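Local coordinates for protein lovastatin nonaketide synthase, polyketide synthase component (Aspergillus terreus, PDB 7CPX) that builds, together with a partner enoyl reductase, the nonaketide chain of dihydromonacolin L from malonyl-CoA on the way to lovastatin, at residues A[1856-1861]-A[2377-2382]. The protein carries 2 engineered substitutions. Residues are numbered along the deposited sequence; the frame is centred on the assembly and turned at random.
Sequences TWFVPE and GRRAVH
R2378 and F1858 hold together a loop-on-helix packing in which the irregular loop 1856-1861, which follows strand 1849-1853, lies against helix 2363-2385 of the Rossmann-type ketoreductase domain. The tight part is the buried end, where the guanidinium of R2378 meets the backbone carbonyl of W1857. Arginine suits this place because its long chain, bent at chi2 and chi3, can carry a flat group with several N-H donors to backbone carbonyls. Its NH2 gives one hydrogen bond to W1857 O, 3.0 Å long with an N-H...O angle of 156°, while NH1 bonds to the backbone oxygen of L2152, so two chain segments share one guanidinium. F1858 O sits over a face of the same group, close to it but without hydrogen-bonding geometry. Both W1857 and F1858 take up left-handed backbone conformations (positive phi), and their two carbonyl oxygens lie near the one cation. At the root of the arginine, R2378 CB is 3.9 Å from F1858 CB.

The looser side, formed by the partly exposed F1858, P1860, R2379 and H2382, is held by contact alone. The F1858 ring lies between the side chains of R2379 and H2382. Phenylalanine is apt here, since its flat hydrocarbon ring can meet two polar side chains without needing polar partners. The imidazole of H2382 runs antiparallel alongside the phenylalanine side chain, the ring planes inclined at 41°, with H2382 CD2 3.3 Å from F1858 CD1. P1860, rigid and nonpolar, adds only a light touch of CD near R2378 NH1. R2379 is extended through chi2 and turns at chi3 (-65°), which sets NE by the edge of the phenyl ring, 3.5 Å from F1858 CE2. From there it reaches back to the buried indole: its guanidinium stands nearly perpendicular to that ring, and NH2 comes up to the edge, 3.5 Å from W1857 CD1.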
loop_
_atom_site.group_PDB
_atom_site.type_symbol
_atom_site.label_atom_id
_atom_site.label_comp_id
_atom_site.label_asym_id
_atom_site.label_seq_id
_atom_site.Cartn_x
_atom_site.Cartn_y
_atom_site.Cartn_z
ATOM N N THR A 1856 16.401 -40.188 32.857
ATOM C CA THR A 1856 15.061 -40.690 33.127
ATOM C C THR A 1856 14.703 -40.616 34.604
ATOM O O THR A 1856 13.527 -40.761 34.951
ATOM C CB THR A 1856 14.938 -42.135 32.635
ATOM O OG1 THR A 1856 15.258 -42.196 31.239
ATOM C CG2 THR A 1856 13.529 -42.664 32.852
ATOM N N TRP A 1857 15.686 -40.383 35.471
ATOM C CA TRP A 1857 15.458 -40.224 36.905
ATOM C C TRP A 1857 14.764 -41.451 37.495
ATOM O O TRP A 1857 13.793 -41.349 38.248
ATOM C CB TRP A 1857 14.670 -38.945 37.187
ATOM C CG TRP A 1857 15.452 -37.710 36.868
ATOM C CD1 TRP A 1857 16.598 -37.291 37.475
ATOM C CD2 TRP A 1857 15.152 -36.737 35.862
ATOM N NE1 TRP A 1857 17.031 -36.118 36.913
ATOM C CE2 TRP A 1857 16.161 -35.756 35.920
ATOM C CE3 TRP A 1857 14.130 -36.599 34.920
ATOM C CZ2 TRP A 1857 16.177 -34.651 35.072
ATOM C CZ3 TRP A 1857 14.148 -35.502 34.079
ATOM C CH2 TRP A 1857 15.164 -34.543 34.160
ATOM N N PHE A 1858 15.278 -42.626 37.135
ATOM C CA PHE A 1858 14.972 -43.877 37.824
ATOM C C PHE A 1858 13.475 -44.192 37.792
ATOM O O PHE A 1858 12.798 -44.245 38.821
ATOM C CB PHE A 1858 15.489 -43.829 39.264
ATOM C CG PHE A 1858 16.851 -43.210 39.398
ATOM C CD1 PHE A 1858 17.985 -43.909 39.029
ATOM C CD2 PHE A 1858 16.994 -41.926 39.896
ATOM C CE1 PHE A 1858 19.237 -43.341 39.152
ATOM C CE2 PHE A 1858 18.243 -41.352 40.021
ATOM C CZ PHE A 1858 19.367 -42.060 39.649
ATOM N N VAL A 1859 12.964 -44.399 36.583
ATOM C CA VAL A 1859 11.620 -44.944 36.409
ATOM C C VAL A 1859 11.720 -46.458 36.567
ATOM O O VAL A 1859 12.475 -47.103 35.825
ATOM C CB VAL A 1859 11.023 -44.555 35.048
ATOM C CG1 VAL A 1859 9.667 -45.214 34.860
ATOM C CG2 VAL A 1859 10.897 -43.047 34.942
ATOM N N PRO A 1860 10.990 -47.071 37.502
ATOM C CA PRO A 1860 11.197 -48.491 37.801
ATOM C C PRO A 1860 10.548 -49.457 36.822
ATOM O O PRO A 1860 10.598 -50.667 37.059
ATOM C CB PRO A 1860 10.561 -48.627 39.193
ATOM C CG PRO A 1860 9.454 -47.643 39.177
ATOM C CD PRO A 1860 9.937 -46.480 38.349
ATOM N N GLU A 1861 9.949 -48.977 35.737
ATOM C CA GLU A 1861 9.250 -49.851 34.796
ATOM C C GLU A 1861 10.260 -50.427 33.813
ATOM O O GLU A 1861 10.621 -49.785 32.824
ATOM C CB GLU A 1861 8.146 -49.088 34.072
ATOM C CG GLU A 1861 7.532 -49.856 32.912
ATOM C CD GLU A 1861 7.135 -51.268 33.293
ATOM O OE1 GLU A 1861 6.663 -51.468 34.433
ATOM O OE2 GLU A 1861 7.303 -52.179 32.457
ATOM N N GLY A 2377 14.123 -39.824 46.426
ATOM C CA GLY A 2377 13.890 -41.090 47.102
ATOM C C GLY A 2377 14.391 -42.272 46.293
ATOM O O GLY A 2377 15.063 -43.167 46.817
ATOM N N ARG A 2378 14.075 -42.287 44.996
ATOM C CA ARG A 2378 14.545 -43.374 44.141
ATOM C C ARG A 2378 16.067 -43.384 44.056
ATOM O O ARG A 2378 16.693 -44.450 44.097
ATOM C CB ARG A 2378 13.928 -43.257 42.746
ATOM C CG ARG A 2378 12.574 -43.947 42.602
ATOM C CD ARG A 2378 11.461 -42.956 42.312
ATOM N NE ARG A 2378 11.572 -42.377 40.976
ATOM C CZ ARG A 2378 10.642 -42.454 40.032
ATOM N NH1 ARG A 2378 9.479 -43.046 40.246
ATOM N NH2 ARG A 2378 10.884 -41.914 38.841
ATOM N N ARG A 2379 16.681 -42.206 43.941
ATOM C CA ARG A 2379 18.134 -42.120 43.882
ATOM C C ARG A 2379 18.763 -42.583 45.186
ATOM O O ARG A 2379 19.812 -43.230 45.176
ATOM C CB ARG A 2379 18.561 -40.688 43.557
ATOM C CG ARG A 2379 20.068 -40.488 43.523
ATOM C CD ARG A 2379 20.451 -39.082 43.080
ATOM N NE ARG A 2379 20.059 -38.807 41.701
ATOM C CZ ARG A 2379 19.133 -37.932 41.329
ATOM N NH1 ARG A 2379 18.474 -37.196 42.210
ATOM N NH2 ARG A 2379 18.865 -37.784 40.035
ATOM N N ALA A 2380 18.149 -42.246 46.321
ATOM C CA ALA A 2380 18.655 -42.715 47.603
ATOM C C ALA A 2380 18.573 -44.229 47.697
ATOM O O ALA A 2380 19.504 -44.880 48.180
ATOM C CB ALA A 2380 17.875 -42.066 48.745
ATOM N N VAL A 2381 17.468 -44.811 47.228
ATOM C CA VAL A 2381 17.345 -46.267 47.234
ATOM C C VAL A 2381 18.429 -46.893 46.364
ATOM O O VAL A 2381 19.086 -47.866 46.757
ATOM C CB VAL A 2381 15.940 -46.689 46.774
ATOM C CG1 VAL A 2381 15.910 -48.174 46.449
ATOM C CG2 VAL A 2381 14.921 -46.360 47.845
ATOM N N HIS A 2382 18.633 -46.343 45.166
ATOM C CA HIS A 2382 19.630 -46.907 44.261
ATOM C C HIS A 2382 21.040 -46.756 44.821
ATOM O O HIS A 2382 21.861 -47.672 44.703
ATOM C CB HIS A 2382 19.516 -46.253 42.886
ATOM C CG HIS A 2382 18.251 -46.597 42.165
ATOM N ND1 HIS A 2382 17.835 -47.898 41.977
ATOM C CD2 HIS A 2382 17.310 -45.814 41.586
ATOM C CE1 HIS A 2382 16.692 -47.901 41.314
ATOM N NE2 HIS A 2382 16.352 -46.649 41.066
#